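Local structure of cryptochrome DASH, chloroplastic/mitochondrial (Arabidopsis thaliana, 2J4D) at residues F185-L190 with F332-I337; K143-E148 with L171-T176; D181-D186 with K199-K204. The protein repairs cyclobutane pyrimidine dimers in single-stranded DNA with an FAD cofactor and a folate light antenna, and may also act as a photoreceptor. All coordinates share one frame; numbering follows the deposited sequence.

Contact 1. Residues F185-L190 with F332-I337. With FAD (flavin-adenine dinucleotide), chain C.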
loop_
_atom_site.group_PDB
_atom_site.type_symbol
_atom_site.label_atom_id
_atom_site.label_comp_id
_atom_site.label_asym_id
_atom_site.label_seq_id
_atom_site.Cartn_x
_atom_site.Cartn_y
_atom_site.Cartn_z
ATOM N N PHE A 185 -1.574 -16.098 19.169
ATOM C CA PHE A 185 -0.162 -16.125 19.544
ATOM C C PHE A 185 0.415 -14.713 19.536
ATOM O O PHE A 185 -0.111 -13.832 18.857
ATOM C CB PHE A 185 0.654 -17.030 18.591
ATOM C CG PHE A 185 0.123 -17.085 17.170
ATOM C CD1 PHE A 185 -0.019 -15.926 16.410
ATOM C CD2 PHE A 185 -0.257 -18.302 16.607
ATOM C CE1 PHE A 185 -0.538 -15.977 15.112
ATOM C CE2 PHE A 185 -0.778 -18.367 15.310
ATOM C CZ PHE A 185 -0.920 -17.202 14.559
ATOM N N ASP A 186 1.462 -14.477 20.324
ATOM C CA ASP A 186 2.093 -13.161 20.307
ATOM C C ASP A 186 2.868 -13.189 18.995
ATOM O O ASP A 186 3.280 -14.265 18.561
ATOM C CB ASP A 186 3.075 -12.984 21.467
ATOM C CG ASP A 186 3.733 -11.607 21.461
ATOM O OD1 ASP A 186 3.072 -10.630 21.874
ATOM O OD2 ASP A 186 4.899 -11.493 21.021
ATOM N N VAL A 187 3.082 -12.033 18.369
ATOM C CA VAL A 187 3.792 -11.998 17.089
ATOM C C VAL A 187 5.211 -12.547 17.130
ATOM O O VAL A 187 5.749 -12.967 16.104
ATOM C CB VAL A 187 3.823 -10.570 16.489
ATOM C CG1 VAL A 187 2.405 -10.134 16.140
ATOM C CG2 VAL A 187 4.453 -9.595 17.468
ATOM N N PHE A 188 5.821 -12.543 18.310
ATOM C CA PHE A 188 7.169 -13.084 18.459
ATOM C C PHE A 188 7.130 -14.565 18.094
ATOM O O PHE A 188 8.122 -15.139 17.662
ATOM C CB PHE A 188 7.651 -12.923 19.905
ATOM C CG PHE A 188 8.517 -11.715 20.124
ATOM C CD1 PHE A 188 8.422 -10.610 19.283
ATOM C CD2 PHE A 188 9.427 -11.680 21.177
ATOM C CE1 PHE A 188 9.223 -9.484 19.486
ATOM C CE2 PHE A 188 10.232 -10.560 21.392
ATOM C CZ PHE A 188 10.130 -9.461 20.544
ATOM N N ASP A 189 5.968 -15.179 18.276
ATOM C CA ASP A 189 5.813 -16.590 17.952
ATOM C C ASP A 189 4.934 -16.800 16.731
ATOM O O ASP A 189 4.226 -17.801 16.622
ATOM C CB ASP A 189 5.251 -17.345 19.154
ATOM C CG ASP A 189 6.330 -17.708 20.156
ATOM O OD1 ASP A 189 7.051 -18.703 19.923
ATOM O OD2 ASP A 189 6.467 -16.985 21.162
ATOM N N LEU A 190 4.975 -15.845 15.809
ATOM C CA LEU A 190 4.186 -15.964 14.588
ATOM C C LEU A 190 4.752 -17.151 13.809
ATOM O O LEU A 190 5.968 -17.320 13.731
ATOM C CB LEU A 190 4.336 -14.697 13.741
ATOM C CG LEU A 190 3.345 -14.509 12.593
ATOM C CD1 LEU A 190 2.027 -14.038 13.171
ATOM C CD2 LEU A 190 3.884 -13.487 11.586
ATOM N N PHE A 332 2.365 -10.530 6.412
ATOM C CA PHE A 332 3.620 -9.800 6.274
ATOM C C PHE A 332 3.721 -8.640 7.260
ATOM O O PHE A 332 4.814 -8.286 7.700
ATOM C CB PHE A 332 3.814 -9.311 4.835
ATOM C CG PHE A 332 4.305 -10.392 3.900
ATOM C CD1 PHE A 332 5.491 -11.074 4.171
ATOM C CD2 PHE A 332 3.584 -10.730 2.764
ATOM C CE1 PHE A 332 5.949 -12.078 3.322
ATOM C CE2 PHE A 332 4.032 -11.735 1.903
ATOM C CZ PHE A 332 5.217 -12.409 2.181
ATOM N N ARG A 333 2.582 -8.054 7.610
ATOM C CA ARG A 333 2.583 -6.952 8.567
ATOM C C ARG A 333 3.038 -7.487 9.935
ATOM O O ARG A 333 3.893 -6.886 10.592
ATOM C CB ARG A 333 1.175 -6.337 8.652
ATOM C CG ARG A 333 0.945 -5.413 9.837
ATOM C CD ARG A 333 1.737 -4.129 9.744
ATOM N NE ARG A 333 1.294 -3.291 8.635
ATOM C CZ ARG A 333 1.687 -2.035 8.448
ATOM N NH1 ARG A 333 2.531 -1.464 9.302
ATOM N NH2 ARG A 333 1.247 -1.351 7.401
ATOM N N PHE A 334 2.486 -8.620 10.365
ATOM C CA PHE A 334 2.896 -9.174 11.661
ATOM C C PHE A 334 4.328 -9.696 11.577
ATOM O O PHE A 334 5.103 -9.573 12.521
ATOM C CB PHE A 334 1.954 -10.307 12.108
ATOM C CG PHE A 334 0.538 -9.855 12.376
ATOM C CD1 PHE A 334 0.282 -8.774 13.212
ATOM C CD2 PHE A 334 -0.542 -10.518 11.792
ATOM C CE1 PHE A 334 -1.032 -8.353 13.459
ATOM C CE2 PHE A 334 -1.861 -10.107 12.035
ATOM C CZ PHE A 334 -2.101 -9.021 12.869
ATOM N N LEU A 335 4.684 -10.258 10.427
ATOM C CA LEU A 335 6.025 -10.800 10.236
ATOM C C LEU A 335 7.078 -9.694 10.347
ATOM O O LEU A 335 8.194 -9.938 10.809
ATOM C CB LEU A 335 6.104 -11.491 8.871
ATOM C CG LEU A 335 7.133 -12.595 8.597
ATOM C CD1 LEU A 335 7.116 -13.649 9.693
ATOM C CD2 LEU A 335 6.795 -13.238 7.259
ATOM N N SER A 336 6.728 -8.475 9.942
ATOM C CA SER A 336 7.684 -7.375 10.026
ATOM C C SER A 336 8.097 -7.176 11.477
ATOM O O SER A 336 9.250 -6.846 11.765
ATOM C CB SER A 336 7.095 -6.069 9.461
ATOM O OG SER A 336 6.086 -5.520 10.297
ATOM N N ILE A 337 7.161 -7.388 12.395
ATOM C CA ILE A 337 7.462 -7.230 13.808
ATOM C C ILE A 337 8.395 -8.335 14.278
ATOM O O ILE A 337 9.402 -8.076 14.943
ATOM C CB ILE A 337 6.181 -7.263 14.659
ATOM C CG1 ILE A 337 5.230 -6.157 14.192
ATOM C CG2 ILE A 337 6.533 -7.052 16.128
ATOM C CD1 ILE A 337 3.874 -6.175 14.874
HETATM P PA FAD C . -5.295 -8.690 -5.367
HETATM O O1A FAD C . -6.576 -8.067 -5.758
HETATM O O2A FAD C . -4.894 -9.988 -5.959
HETATM O O5B FAD C . -5.237 -8.867 -3.769
HETATM C C5B FAD C . -6.102 -8.091 -2.910
HETATM C C4B FAD C . -5.246 -7.483 -1.794
HETATM O O4B FAD C . -4.609 -8.545 -1.084
HETATM C C3B FAD C . -4.116 -6.575 -2.267
HETATM O O3B FAD C . -4.563 -5.268 -2.587
HETATM C C2B FAD C . -3.176 -6.656 -1.104
HETATM O O2B FAD C . -3.419 -5.726 -0.071
HETATM C C1B FAD C . -3.303 -8.123 -0.656
HETATM N N9A FAD C . -2.301 -9.048 -1.226
HETATM C C8A FAD C . -2.439 -9.873 -2.325
HETATM N N7A FAD C . -1.348 -10.586 -2.568
HETATM C C5A FAD C . -0.460 -10.216 -1.582
HETATM C C6A FAD C . 0.869 -10.614 -1.305
HETATM N N6A FAD C . 1.544 -11.518 -2.003
HETATM N N1A FAD C . 1.494 -10.026 -0.218
HETATM C C2A FAD C . 0.833 -9.085 0.534
HETATM N N3A FAD C . -0.436 -8.660 0.322
HETATM C C4A FAD C . -1.034 -9.244 -0.752
HETATM N N1 FAD C . 1.854 -5.501 -2.098
HETATM C C2 FAD C . 1.705 -4.289 -1.458
HETATM O O2 FAD C . 0.638 -3.959 -0.975
HETATM N N3 FAD C . 2.820 -3.439 -1.376
HETATM C C4 FAD C . 4.072 -3.742 -1.905
HETATM O O4 FAD C . 5.021 -2.943 -1.803
HETATM C C4X FAD C . 4.216 -4.989 -2.562
HETATM N N5 FAD C . 5.440 -5.377 -3.129
HETATM C C5X FAD C . 5.604 -6.653 -3.673
HETATM C C6 FAD C . 6.859 -7.081 -4.125
HETATM C C7 FAD C . 7.061 -8.364 -4.683
HETATM C C7M FAD C . 8.440 -8.765 -5.149
HETATM C C8 FAD C . 5.929 -9.252 -4.785
HETATM C C8M FAD C . 6.049 -10.650 -5.371
HETATM C C9 FAD C . 4.663 -8.833 -4.331
HETATM C C9A FAD C . 4.470 -7.536 -3.769
HETATM N N10 FAD C . 3.199 -7.085 -3.305
HETATM C C10 FAD C . 3.078 -5.844 -2.640
HETATM C "C1'" FAD C . 2.068 -8.057 -3.150
HETATM C "C2'" FAD C . 1.093 -8.184 -4.338
HETATM O "O2'" FAD C . 1.821 -8.400 -5.535
HETATM C "C3'" FAD C . 0.259 -6.911 -4.464
HETATM O "O3'" FAD C . -0.434 -6.634 -3.231
HETATM C "C4'" FAD C . -0.826 -6.959 -5.554
HETATM O "O4'" FAD C . -0.230 -7.140 -6.840
HETATM C "C5'" FAD C . -1.614 -5.656 -5.526
HETATM O "O5'" FAD C . -2.645 -5.688 -6.516
HETATM P P FAD C . -4.147 -6.099 -6.262
HETATM O O1P FAD C . -4.649 -5.136 -5.269
HETATM O O2P FAD C . -4.873 -6.093 -7.562
HETATM O O3P FAD C . -4.168 -7.615 -5.789
#
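Leu190 holds CG anti to the backbone N (chi1 -167°), and chi2 (78°) carries CD2 against the backbone of helix 317-339, 3.5 Å from Leu335 N. Val187 is turned so that CG1 lies anti to its carbonyl carbon and CG2 takes the crowded position between N and C, splitting the methyls between two helix residues. CG1 reaches Phe334 CD1 obliquely at 3.9 Å, while CG2 meets Ile337 CG2 methyl to methyl at 3.5 Å, the two side chains crossing obliquely. Both Leu190 methyls bear on Phe334 CB, crossing that side chain at about a right angle, and CD2 also touches Leu335 CD1 at 3.7 Å. No hydrogen bond crosses this apolar interface. The loop is shaped from within: Asp186 OD2 accepts from Phe188 N at 3.0 Å, an Asx turn at the start of the 3-10 segment. It also carries Phe188 and Asp189 of a folate pocket. On the helix, Phe332 of the FAD pocket points away from the loop, its CD2 edge 3.7 Å from FAD N1A. The contact seats the loop between strand 168-172 and helix 194-204 on helix 317-339, with Phe197 of helix 194-204 touching both Leu190 and Phe334.

Contact 2. Residues K143-E148 with L171-T176. With MHF (5,10-methenyl-6,7,8-trihydrofolic acid), chain D.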
loop_
_atom_site.group_PDB
_atom_site.type_symbol
_atom_site.label_atom_id
_atom_site.label_comp_id
_atom_site.label_asym_id
_atom_site.label_seq_id
_atom_site.Cartn_x
_atom_site.Cartn_y
_atom_site.Cartn_z
ATOM N N LYS A 143 -0.328 2.827 15.164
ATOM C CA LYS A 143 0.969 2.225 15.434
ATOM C C LYS A 143 1.553 1.662 14.147
ATOM O O LYS A 143 0.841 1.030 13.363
ATOM C CB LYS A 143 0.798 1.082 16.436
ATOM C CG LYS A 143 2.102 0.392 16.853
ATOM C CD LYS A 143 2.838 1.212 17.914
ATOM C CE LYS A 143 4.177 0.584 18.281
ATOM N NZ LYS A 143 5.154 0.715 17.161
ATOM N N GLU A 144 2.836 1.902 13.912
ATOM C CA GLU A 144 3.480 1.343 12.730
ATOM C C GLU A 144 4.429 0.241 13.204
ATOM O O GLU A 144 4.620 0.059 14.412
ATOM C CB GLU A 144 4.218 2.426 11.946
ATOM C CG GLU A 144 3.278 3.306 11.137
ATOM C CD GLU A 144 2.666 2.581 9.937
ATOM O OE1 GLU A 144 2.842 1.349 9.817
ATOM O OE2 GLU A 144 2.005 3.247 9.109
ATOM N N THR A 145 5.032 -0.489 12.275
ATOM C CA THR A 145 5.887 -1.601 12.677
ATOM C C THR A 145 7.380 -1.575 12.356
ATOM O O THR A 145 8.174 -2.137 13.111
ATOM C CB THR A 145 5.336 -2.933 12.112
ATOM O OG1 THR A 145 5.306 -2.864 10.680
ATOM C CG2 THR A 145 3.930 -3.203 12.628
ATOM N N CYS A 146 7.777 -0.949 11.253
ATOM C CA CYS A 146 9.192 -0.960 10.886
ATOM C C CYS A 146 10.067 0.126 11.498
ATOM O O CYS A 146 9.586 1.176 11.920
ATOM C CB CYS A 146 9.325 -0.949 9.360
ATOM S SG CYS A 146 8.519 -2.395 8.608
ATOM N N SER A 147 11.364 -0.169 11.538
ATOM C CA SER A 147 12.400 0.707 12.091
ATOM C C SER A 147 12.224 2.219 11.934
ATOM O O SER A 147 12.195 2.958 12.923
ATOM C CB SER A 147 13.763 0.312 11.499
ATOM O OG SER A 147 14.747 1.294 11.788
ATOM N N GLU A 148 12.130 2.681 10.691
ATOM C CA GLU A 148 12.000 4.107 10.429
ATOM C C GLU A 148 10.774 4.743 11.071
ATOM O O GLU A 148 10.876 5.795 11.708
ATOM C CB GLU A 148 11.997 4.359 8.913
ATOM C CG GLU A 148 13.366 4.157 8.277
ATOM C CD GLU A 148 13.340 4.214 6.763
ATOM O OE1 GLU A 148 12.276 4.512 6.175
ATOM O OE2 GLU A 148 14.395 3.953 6.159
ATOM N N LEU A 171 -0.698 5.466 20.650
ATOM C CA LEU A 171 -0.613 4.737 19.380
ATOM C C LEU A 171 -1.654 3.622 19.366
ATOM O O LEU A 171 -1.730 2.815 20.286
ATOM C CB LEU A 171 0.805 4.178 19.198
ATOM C CG LEU A 171 1.873 5.288 19.159
ATOM C CD1 LEU A 171 3.264 4.711 19.236
ATOM C CD2 LEU A 171 1.701 6.105 17.886
ATOM N N ILE A 172 -2.458 3.584 18.309
ATOM C CA ILE A 172 -3.528 2.607 18.196
ATOM C C ILE A 172 -3.242 1.571 17.116
ATOM O O ILE A 172 -2.845 1.924 16.006
ATOM C CB ILE A 172 -4.846 3.321 17.834
ATOM C CG1 ILE A 172 -5.064 4.517 18.766
ATOM C CG2 ILE A 172 -6.009 2.346 17.881
ATOM C CD1 ILE A 172 -5.075 4.160 20.232
ATOM N N TRP A 173 -3.439 0.295 17.423
ATOM C CA TRP A 173 -3.213 -0.714 16.399
ATOM C C TRP A 173 -4.319 -0.626 15.354
ATOM O O TRP A 173 -5.493 -0.464 15.688
ATOM C CB TRP A 173 -3.205 -2.133 16.976
ATOM C CG TRP A 173 -2.908 -3.129 15.904
ATOM C CD1 TRP A 173 -3.812 -3.822 15.141
ATOM C CD2 TRP A 173 -1.619 -3.433 15.373
ATOM N NE1 TRP A 173 -3.157 -4.533 14.158
ATOM C CE2 TRP A 173 -1.811 -4.310 14.277
ATOM C CE3 TRP A 173 -0.315 -3.044 15.712
ATOM C CZ2 TRP A 173 -0.749 -4.800 13.521
ATOM C CZ3 TRP A 173 0.745 -3.533 14.955
ATOM C CH2 TRP A 173 0.518 -4.401 13.871
ATOM N N GLY A 174 -3.938 -0.733 14.089
ATOM C CA GLY A 174 -4.916 -0.695 13.013
ATOM C C GLY A 174 -4.312 -1.405 11.820
ATOM O O GLY A 174 -3.486 -2.293 11.986
ATOM N N SER A 175 -4.727 -1.021 10.621
ATOM C CA SER A 175 -4.205 -1.588 9.379
ATOM C C SER A 175 -4.494 -3.053 9.028
ATOM O O SER A 175 -4.665 -3.355 7.856
ATOM C CB SER A 175 -2.684 -1.344 9.280
ATOM O OG SER A 175 -1.935 -2.146 10.185
ATOM N N THR A 176 -4.568 -3.960 10.002
ATOM C CA THR A 176 -4.800 -5.378 9.667
ATOM C C THR A 176 -6.247 -5.866 9.717
ATOM O O THR A 176 -7.078 -5.278 10.402
ATOM C CB THR A 176 -3.959 -6.288 10.568
ATOM O OG1 THR A 176 -4.300 -6.043 11.938
ATOM C CG2 THR A 176 -2.471 -6.023 10.353
HETATM N N1 MHF D . 10.641 1.718 4.425
HETATM C C2 MHF D . 9.832 1.976 5.509
HETATM N NA2 MHF D . 8.564 2.430 5.295
HETATM N N3 MHF D . 10.267 1.793 6.767
HETATM C C4 MHF D . 11.540 1.365 7.023
HETATM O O4 MHF D . 11.926 1.211 8.189
HETATM C C4A MHF D . 12.415 1.104 5.928
HETATM N N5 MHF D . 13.766 0.698 6.075
HETATM C C6 MHF D . 14.748 0.775 4.939
HETATM C C7 MHF D . 14.032 0.188 3.702
HETATM N N8 MHF D . 12.786 1.005 3.526
HETATM C C8A MHF D . 11.941 1.278 4.612
HETATM C C9 MHF D . 16.017 0.009 5.410
HETATM N N10 MHF D . 15.586 -0.566 6.708
HETATM C C11 MHF D . 14.572 0.350 7.248
HETATM C C12 MHF D . 18.719 -1.325 9.553
HETATM C C13 MHF D . 18.793 -1.815 8.214
HETATM C C14 MHF D . 17.782 -1.538 7.295
HETATM C C15 MHF D . 16.655 -0.759 7.669
HETATM C C16 MHF D . 16.590 -0.241 9.023
HETATM C C17 MHF D . 17.614 -0.521 9.950
HETATM C C MHF D . 19.794 -1.690 10.514
HETATM O O MHF D . 20.715 -2.404 10.133
HETATM N N MHF D . 19.762 -1.266 11.798
HETATM C CA MHF D . 20.819 -1.667 12.726
HETATM C CB MHF D . 20.999 -0.616 13.821
HETATM C CG MHF D . 21.377 0.750 13.307
HETATM C CD MHF D . 22.658 0.726 12.504
HETATM O OE1 MHF D . 23.730 0.516 13.110
HETATM O OE2 MHF D . 22.589 0.896 11.265
HETATM C CT MHF D . 20.471 -3.013 13.370
HETATM O O1 MHF D . 19.299 -3.434 13.272
HETATM O O2 MHF D . 21.370 -3.635 13.973
HETATM O O HOH W 1 0.336 -1.637 12.026
#
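Lys143 opens the segment with a backbone bond, its N donating to Ile172 O at 2.8 Å; the bond is nearly straight at the hydrogen (164°), although the donor stands above the carbonyl plane. With CG anti to the backbone N, the lysine chain bends at chi2 and lays CD beside Leu171 CD1, 3.8 Å away. A second bend at chi4 returns NZ to Glu144 O, and NZ also forms a salt bridge with Glu153 of helix 147-161. Lys143 O receives a water that donates as well to Ser175 OG, and this water sits over one face of the Trp173 ring, toward its rim. The Glu144 carboxylate is salt-bridged to Arg333 of helix 317-339. At Thr145, CG2 approaches Trp173 CH2 obliquely at 3.8 Å, while OG1 is hydrogen-bonded to Ser336. The indole is held in rotation by NE1, which donates in the ring plane to Thr176 OG1 at 2.9 Å. Further along, Cys146 CB and Ser147 pack against the folate, and Glu148 N donates to MHF O4 at 2.9 Å. The Glu148 carboxylate lies flat over one face of the pterin, with OE2 3.3 Å from MHF N5, and OE1 is salt-bridged to Lys89. An alanine at Glu148 would remove that carboxylate and would probably loosen the packing on the pterin and leave Lys89 without this partner. The contact joins the C-terminal ends of strands 138-142 and 168-172 in a beta-alpha-beta crossover of the photolyase alpha/beta domain, where the turn from strand 138-142 into helix 147-161 lines the antenna pocket.

Contact 3. Residues D181-D186 with K199-K204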
loop_
_atom_site.group_PDB
_atom_site.type_symbol
_atom_site.label_atom_id
_atom_site.label_comp_id
_atom_site.label_asym_id
_atom_site.label_seq_id
_atom_site.Cartn_x
_atom_site.Cartn_y
_atom_site.Cartn_z
ATOM N N ASP A 181 -4.215 -7.924 18.817
ATOM C CA ASP A 181 -4.613 -8.360 20.153
ATOM C C ASP A 181 -5.490 -9.611 20.173
ATOM O O ASP A 181 -5.616 -10.260 21.218
ATOM C CB ASP A 181 -5.360 -7.240 20.883
ATOM C CG ASP A 181 -4.492 -6.031 21.138
ATOM O OD1 ASP A 181 -3.259 -6.173 21.103
ATOM O OD2 ASP A 181 -5.048 -4.942 21.384
ATOM N N ASP A 182 -6.090 -9.949 19.029
ATOM C CA ASP A 182 -6.975 -11.112 18.943
ATOM C C ASP A 182 -6.300 -12.384 18.448
ATOM O O ASP A 182 -6.932 -13.440 18.430
ATOM C CB ASP A 182 -8.166 -10.834 18.010
ATOM C CG ASP A 182 -9.027 -9.672 18.462
ATOM O OD1 ASP A 182 -9.060 -9.370 19.671
ATOM O OD2 ASP A 182 -9.698 -9.068 17.597
ATOM N N LEU A 183 -5.042 -12.283 18.023
ATOM C CA LEU A 183 -4.304 -13.436 17.505
ATOM C C LEU A 183 -4.129 -14.562 18.516
ATOM O O LEU A 183 -4.109 -14.329 19.722
ATOM C CB LEU A 183 -2.923 -13.001 17.013
ATOM C CG LEU A 183 -2.897 -12.051 15.813
ATOM C CD1 LEU A 183 -1.455 -11.675 15.505
ATOM C CD2 LEU A 183 -3.532 -12.726 14.608
ATOM N N PRO A 184 -4.009 -15.806 18.029
ATOM C CA PRO A 184 -3.830 -16.963 18.912
ATOM C C PRO A 184 -2.374 -17.150 19.327
ATOM O O PRO A 184 -1.980 -18.225 19.761
ATOM C CB PRO A 184 -4.349 -18.123 18.068
ATOM C CG PRO A 184 -3.962 -17.715 16.679
ATOM C CD PRO A 184 -4.299 -16.233 16.646
ATOM N N PHE A 185 -1.574 -16.098 19.169
ATOM C CA PHE A 185 -0.162 -16.125 19.544
ATOM C C PHE A 185 0.415 -14.713 19.536
ATOM O O PHE A 185 -0.111 -13.832 18.857
ATOM C CB PHE A 185 0.654 -17.030 18.591
ATOM C CG PHE A 185 0.123 -17.085 17.170
ATOM C CD1 PHE A 185 -0.019 -15.926 16.410
ATOM C CD2 PHE A 185 -0.257 -18.302 16.607
ATOM C CE1 PHE A 185 -0.538 -15.977 15.112
ATOM C CE2 PHE A 185 -0.778 -18.367 15.310
ATOM C CZ PHE A 185 -0.920 -17.202 14.559
ATOM N N ASP A 186 1.462 -14.477 20.324
ATOM C CA ASP A 186 2.093 -13.161 20.307
ATOM C C ASP A 186 2.868 -13.189 18.995
ATOM O O ASP A 186 3.280 -14.265 18.561
ATOM C CB ASP A 186 3.075 -12.984 21.467
ATOM C CG ASP A 186 3.733 -11.607 21.461
ATOM O OD1 ASP A 186 3.072 -10.630 21.874
ATOM O OD2 ASP A 186 4.899 -11.493 21.021
ATOM N N LYS A 199 -4.365 -20.954 8.764
ATOM C CA LYS A 199 -5.249 -21.944 9.367
ATOM C C LYS A 199 -5.580 -21.577 10.805
ATOM O O LYS A 199 -6.716 -21.751 11.245
ATOM C CB LYS A 199 -4.619 -23.341 9.325
ATOM C CG LYS A 199 -4.469 -23.915 7.929
ATOM C CD LYS A 199 -4.103 -25.394 7.984
ATOM C CE LYS A 199 -3.774 -25.941 6.599
ATOM N NZ LYS A 199 -4.880 -25.754 5.617
ATOM N N SER A 200 -4.593 -21.048 11.527
ATOM C CA SER A 200 -4.794 -20.673 12.924
ATOM C C SER A 200 -5.740 -19.506 13.138
ATOM O O SER A 200 -6.651 -19.592 13.961
ATOM C CB SER A 200 -3.458 -20.355 13.599
ATOM O OG SER A 200 -2.613 -21.483 13.566
ATOM N N VAL A 201 -5.532 -18.405 12.424
ATOM C CA VAL A 201 -6.422 -17.270 12.616
ATOM C C VAL A 201 -7.831 -17.587 12.137
ATOM O O VAL A 201 -8.803 -17.180 12.771
ATOM C CB VAL A 201 -5.901 -15.985 11.917
ATOM C CG1 VAL A 201 -4.559 -15.588 12.524
ATOM C CG2 VAL A 201 -5.769 -16.204 10.416
ATOM N N GLU A 202 -7.951 -18.329 11.037
ATOM C CA GLU A 202 -9.274 -18.670 10.513
ATOM C C GLU A 202 -10.018 -19.616 11.438
ATOM O O GLU A 202 -11.243 -19.613 11.494
ATOM C CB GLU A 202 -9.163 -19.291 9.116
ATOM C CG GLU A 202 -8.692 -18.308 8.057
ATOM C CD GLU A 202 -8.909 -18.808 6.643
ATOM O OE1 GLU A 202 -8.340 -19.855 6.279
ATOM O OE2 GLU A 202 -9.654 -18.143 5.895
ATOM N N ALA A 203 -9.274 -20.425 12.179
ATOM C CA ALA A 203 -9.907 -21.364 13.088
ATOM C C ALA A 203 -10.151 -20.786 14.478
ATOM O O ALA A 203 -11.131 -21.141 15.142
ATOM C CB ALA A 203 -9.064 -22.625 13.197
ATOM N N LYS A 204 -9.287 -19.876 14.916
ATOM C CA LYS A 204 -9.434 -19.341 16.262
ATOM C C LYS A 204 -9.748 -17.860 16.416
ATOM O O LYS A 204 -9.884 -17.374 17.541
ATOM C CB LYS A 204 -8.172 -19.658 17.061
ATOM C CG LYS A 204 -7.736 -21.107 16.967
ATOM C CD LYS A 204 -6.518 -21.338 17.833
ATOM C CE LYS A 204 -5.804 -22.624 17.474
ATOM N NZ LYS A 204 -4.582 -22.787 18.316
#
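Val201 CG1 is the meeting point of three residues from the loop. Leu183 CD2 comes closest to it, at 3.7 Å, the two side chains lying alongside and pointing the same way. Pro184 CD lies 4.2 Å from it, the two side chains crossing obliquely, and Phe185 CZ makes a looser approach at 4.5 Å. Next to this group, Phe185 CE2 rests 3.7 Å from Ser200 CB, an oblique meeting with the ring. Pro184 spans one helical turn, its CG near Ser200 CB and its CB 3.9 Å from Lys204 CD. The lysine runs extended beyond CG, so it is the aliphatic middle of the chain that meets the proline.

Several features set these groups in place. Within the loop, Pro184 CG lies 3.5 Å above one face of the Phe185 ring, toward the rim, so the proline covers part of that face while both side chains reach the helix. The phenylalanine's first torsion (chi1 31°), away from a staggered position, brings CE2 over to Ser200. Ser200 OG turns back to its own helix, where it is hydrogen-bonded to Gln196 O, leaving CB to meet the loop. Farther out, Asp182 forms a salt bridge with Arg208, Leu183 also touches Phe334 of helix 317-339, and Val201 touches Tyr178. No hydrogen bond joins the two segments, and the contact lies away from the cofactor sites. It is local apolar packing of a connecting loop against the C-terminal half of helix 194-204, the next helix in the chain.

Contacts 1 and 3 share Phe185 and Asp186, so one loop is packed on two helices, 317-339 and 194-204; their centres are 11 Å apart, and Phe334 CZ touches Leu183 CD1 at 3.8 Å. Contact 2 meets contact 1 through polar groups: Ser336 OG lies 2.8 Å from Thr145 OG1, a probable hydrogen bond, and Arg333 NH1 forms a salt bridge with Glu144 OE1 at 2.9 Å. Contacts 2 and 3 do not touch, their nearest atoms being about 6 Å apart. Segment 332-337 borders the FAD adenine through Phe332 and is joined by these polar bonds to 143-148, which reaches the folate through Cys146, Ser147 and Glu148.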